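Local coordinates for protein guanylate kinase (Stenotrophomonas maltophilia, PDB 6WCT) that catalyses the ATP-dependent phosphorylation of GMP to GDP and probably serves in the recycling of GMP and, indirectly, cGMP, at residues E207-K210 and V211-G215. Sequence-based numbering, arbitrary orientation.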
# COMPACT_ATOMS: atom_id res chain seq x y z
N GLU A 207 6.16 -1.10 11.00
CA GLU A 207 5.84 -1.62 12.33
C GLU A 207 5.62 -3.12 12.31
O GLU A 207 6.02 -3.82 13.25
CB GLU A 207 4.61 -0.90 12.91
CG GLU A 207 4.87 0.55 13.27
CD GLU A 207 6.02 0.73 14.25
OE1 GLU A 207 6.26 -0.17 15.08
OE2 GLU A 207 6.71 1.77 14.18
N ALA A 208 5.01 -3.64 11.24
CA ALA A 208 4.85 -5.08 11.08
C ALA A 208 6.20 -5.76 10.86
O ALA A 208 6.43 -6.86 11.38
CB ALA A 208 3.89 -5.38 9.93
N GLN A 209 7.09 -5.13 10.08
CA GLN A 209 8.38 -5.75 9.80
C GLN A 209 9.29 -5.74 11.02
O GLN A 209 10.13 -6.64 11.17
CB GLN A 209 9.06 -5.04 8.62
CG GLN A 209 8.39 -5.32 7.27
CD GLN A 209 8.68 -6.72 6.74
OE1 GLN A 209 8.34 -7.72 7.37
NE2 GLN A 209 9.29 -6.80 5.56
N LYS A 210 9.15 -4.74 11.89
CA LYS A 210 9.93 -4.75 13.12
C LYS A 210 9.63 -5.99 13.95
O LYS A 210 10.54 -6.58 14.53
CB LYS A 210 9.67 -3.48 13.93
CG LYS A 210 10.40 -2.26 13.41
CD LYS A 210 9.87 -0.98 14.02
CE LYS A 210 10.34 -0.80 15.44
NZ LYS A 210 9.80 0.45 16.02
N VAL A 211 8.37 -6.42 13.96
CA VAL A 211 7.98 -7.62 14.70
C VAL A 211 8.46 -8.87 13.98
O VAL A 211 9.10 -9.75 14.57
CB VAL A 211 6.46 -7.66 14.90
CG1 VAL A 211 6.04 -8.95 15.63
CG2 VAL A 211 5.93 -6.40 15.58
N ARG A 212 8.14 -8.98 12.69
CA ARG A 212 8.47 -10.18 11.92
C ARG A 212 9.97 -10.46 11.91
O ARG A 212 10.39 -11.62 11.99
CB ARG A 212 7.94 -10.02 10.49
CG ARG A 212 8.03 -11.28 9.65
CD ARG A 212 7.28 -11.09 8.33
NE ARG A 212 5.85 -10.94 8.57
CZ ARG A 212 5.15 -9.83 8.31
NH1 ARG A 212 5.75 -8.77 7.77
NH2 ARG A 212 3.85 -9.80 8.57
N HIS A 213 10.79 -9.41 11.86
CA HIS A 213 12.24 -9.55 11.74
C HIS A 213 12.98 -8.95 12.93
O HIS A 213 14.10 -8.45 12.78
CB HIS A 213 12.74 -8.92 10.44
CG HIS A 213 12.18 -9.56 9.20
ND1 HIS A 213 11.06 -9.08 8.56
CD2 HIS A 213 12.59 -10.64 8.49
CE1 HIS A 213 10.81 -9.83 7.50
NE2 HIS A 213 11.72 -10.78 7.44
N ALA A 214 12.36 -8.99 14.11
CA ALA A 214 12.96 -8.39 15.30
C ALA A 214 14.37 -8.92 15.54
O ALA A 214 15.30 -8.15 15.81
CB ALA A 214 12.08 -8.64 16.53
N GLY A 215 14.54 -10.24 15.45
CA GLY A 215 15.85 -10.82 15.71
C GLY A 215 16.88 -10.39 14.69
O GLY A 215 18.02 -10.06 15.04
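R212 NH1 donates to the amide oxygen of Q209, OE1, at 2.8 Å, with an N-H...O angle of 144°. The oxygen lies close to the guanidinium plane, whereas NH1 stands above the amide plane, and the two planes are 53° apart. R212 bends back to this oxygen at chi3 (-66°) after an extended start, and its NH1 also binds the carbonyl oxygen of R203. At the other end of the amide, Q209 NE2 hydrogen-bonds the V182 carbonyl oxygen of the second subunit, so both polar ends of the amide are engaged and its flip is fixed. The H213 ring runs alongside Q209 with its CE1 edge 3.3 Å from Q209 OE1. The last helical turn closes through R212 N to A208 O (3.0 Å, nearly straight) and H213 N to Q209 O (2.9 Å). V211 CG2 rests 3.5 Å from E207 O, and A214 CB 3.3 Å from K210 O. K210 NZ makes a long salt bridge to E207 and binds N177 of the second subunit. H213 is the first residue beyond helix 206-212 and the N-cap of helix 214-221, the link in a C-terminal helical extension that follows helix 188-203 and meets strand 181-184 of the second subunit.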